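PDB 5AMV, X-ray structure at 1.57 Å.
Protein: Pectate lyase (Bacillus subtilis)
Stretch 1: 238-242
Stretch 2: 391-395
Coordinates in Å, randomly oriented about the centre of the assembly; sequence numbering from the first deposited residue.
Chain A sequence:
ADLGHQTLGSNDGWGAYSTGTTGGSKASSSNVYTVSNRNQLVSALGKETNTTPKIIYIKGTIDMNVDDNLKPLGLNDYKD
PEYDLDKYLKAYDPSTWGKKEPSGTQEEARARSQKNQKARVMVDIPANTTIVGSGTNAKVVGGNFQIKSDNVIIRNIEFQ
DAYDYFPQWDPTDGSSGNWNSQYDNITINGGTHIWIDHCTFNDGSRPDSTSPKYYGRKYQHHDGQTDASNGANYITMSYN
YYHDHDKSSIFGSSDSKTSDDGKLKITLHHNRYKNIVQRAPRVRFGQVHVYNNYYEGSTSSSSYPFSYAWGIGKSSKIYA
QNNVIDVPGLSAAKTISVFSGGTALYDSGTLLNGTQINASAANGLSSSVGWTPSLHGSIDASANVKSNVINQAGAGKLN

Stretch 1 238-242: SYNYY
Stretch 2 (391-395) NQAGA

Two segments of pectate lyase, 238-242 and 391-395, at least 152 residues apart in sequence where they touch, meet in a small contact that buries 270 Å², both sides summed. Ser238 is extended (phi/psi -131/146), Tyr239 turns into the left-handed region (54/34), and Asn240 (-95/159), Tyr241 (-122/104) and Tyr242 (-97/127) run extended again, the last two in a strand that continues beyond the stretch. In the second segment Asn391 (-68/-34) and Gln392 (-110/-19) finish a helix; Ala393 (-84/141) is the first residue to leave helical angles, followed by Gly394 (111/174) and Ala395 (-72/152). In register, Tyr239 CA lies 4.2 Å from Ala393 CA, and Tyr241 CA lies 4.3 Å from Gly394 CA.

One direct hydrogen bond joins the backbones, from Gly394 N to Tyr239 O, at 2.7 Å with an N-H...O angle of 162°. The same carbonyl receives a CA-H...O contact from Ala393, with Ala393 CA 3.4 Å from Tyr239 O and an angle at H of 128°. Gly394 suits this crossing twice over: an ideal CB would stand 2.9 Å from Tyr241 CB, a clash, and at these backbone angles would also jam against the carbonyl oxygen of Ala393. Without it, Tyr241 CB approaches Gly394 CA to 3.5 Å.

Tyr239 has the most covered surface, 83 Å². Its CA-to-CB bond points sideways, and chi1 -68° (m) with chi2 -79° carries the ring alongside the helix end, with Ala393 N at its edge, near the ring plane. The CA-to-CB bond of Gln392 points toward the first stretch, and the side chain adopts chi1 -60° (m), chi2 162° (t) and chi3 33°, placing Gln392 OE1 3.4 Å from Tyr239 CE1. Water 1 links the polar ends of these two long side chains: it lies 2.5 Å from Tyr239 OH and donates to Gln392 OE1 at 2.7 Å.

Ala393 is buried, and its methyl carbon, Ala393 CB, packs 3.6 Å from Asn240 O. The CA-to-CB bond of Asn240 points away (chi1 -55°, m; chi2 -71°), and its side-chain amide is satisfied by hydrogen bonds elsewhere in the structure. The CA-to-CB bond of Tyr241 points toward the second stretch, but chi1 -177° (t) and chi2 15° lead its end away, so its contribution lies near the backbone, with Tyr241 CB 3.9 Å from Ala393 O. Ser238 (chi1 56°, p), Tyr242 (chi1 -61°, m; chi2 91°), Asn391 (chi1 -73°, m; chi2 -23°) and Ala395 make no contact across the pair.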

# COMPACT_ATOMS: atom_id res chain seq x y z
N SER A 238 8.11 3.09 7.58
CA SER A 238 9.55 2.96 7.67
C SER A 238 9.97 1.50 7.64
O SER A 238 9.27 0.64 8.15
CB SER A 238 10.08 3.63 8.96
OG SER A 238 9.46 3.11 10.15
N TYR A 239 11.13 1.24 7.03
CA TYR A 239 11.75 -0.10 7.06
C TYR A 239 10.83 -1.21 6.57
O TYR A 239 10.91 -2.35 7.06
CB TYR A 239 12.30 -0.40 8.48
CG TYR A 239 13.48 0.47 8.85
CD1 TYR A 239 14.76 0.17 8.35
CD2 TYR A 239 13.32 1.61 9.65
CE1 TYR A 239 15.86 0.97 8.66
CE2 TYR A 239 14.41 2.41 9.96
CZ TYR A 239 15.66 2.10 9.46
OH TYR A 239 16.75 2.89 9.75
N ASN A 240 9.97 -0.89 5.58
CA ASN A 240 9.17 -1.95 5.01
C ASN A 240 9.78 -2.52 3.76
O ASN A 240 10.59 -1.84 3.12
CB ASN A 240 7.74 -1.47 4.73
CG ASN A 240 7.07 -0.90 5.96
OD1 ASN A 240 6.72 -1.63 6.90
ND2 ASN A 240 6.88 0.41 5.96
N TYR A 241 9.38 -3.74 3.40
CA TYR A 241 9.93 -4.41 2.22
C TYR A 241 8.79 -4.74 1.26
O TYR A 241 7.99 -5.67 1.51
CB TYR A 241 10.71 -5.68 2.63
CG TYR A 241 11.40 -6.44 1.50
CD1 TYR A 241 11.60 -5.88 0.21
CD2 TYR A 241 11.90 -7.73 1.74
CE1 TYR A 241 12.24 -6.59 -0.79
CE2 TYR A 241 12.54 -8.44 0.74
CZ TYR A 241 12.72 -7.85 -0.51
OH TYR A 241 13.35 -8.55 -1.51
N TYR A 242 8.68 -3.96 0.20
CA TYR A 242 7.67 -4.18 -0.83
C TYR A 242 8.33 -4.95 -1.96
O TYR A 242 9.38 -4.52 -2.49
CB TYR A 242 7.25 -2.82 -1.37
CG TYR A 242 6.63 -1.86 -0.36
CD1 TYR A 242 7.41 -0.95 0.35
CD2 TYR A 242 5.24 -1.85 -0.17
CE1 TYR A 242 6.81 -0.05 1.25
CE2 TYR A 242 4.64 -0.91 0.69
CZ TYR A 242 5.43 -0.05 1.38
OH TYR A 242 4.93 0.91 2.23
N ASN A 391 19.74 -4.75 4.55
CA ASN A 391 19.93 -5.44 5.81
C ASN A 391 18.75 -5.29 6.80
O ASN A 391 18.49 -6.19 7.58
CB ASN A 391 21.19 -4.92 6.47
CG ASN A 391 22.46 -5.40 5.79
OD1 ASN A 391 22.47 -6.42 5.11
ND2 ASN A 391 23.55 -4.66 5.98
N GLN A 392 18.08 -4.13 6.80
CA GLN A 392 17.15 -3.81 7.90
C GLN A 392 15.65 -3.80 7.56
O GLN A 392 14.82 -3.78 8.47
CB GLN A 392 17.53 -2.46 8.51
CG GLN A 392 18.99 -2.46 9.07
CD GLN A 392 19.61 -1.06 9.29
OE1 GLN A 392 18.93 -0.12 9.62
NE2 GLN A 392 20.93 -0.96 9.09
N ALA A 393 15.31 -3.69 6.28
CA ALA A 393 13.90 -3.51 5.91
C ALA A 393 13.11 -4.81 5.83
O ALA A 393 13.56 -5.82 5.29
CB ALA A 393 13.77 -2.74 4.59
N GLY A 394 11.88 -4.75 6.30
CA GLY A 394 10.98 -5.89 6.14
C GLY A 394 10.65 -6.62 7.43
O GLY A 394 11.24 -6.36 8.47
N ALA A 395 9.74 -7.58 7.33
CA ALA A 395 9.31 -8.42 8.48
C ALA A 395 10.45 -9.36 8.79
O ALA A 395 11.28 -9.65 7.92
CB ALA A 395 8.06 -9.21 8.10
O HOH W 1 19.10 2.44 8.87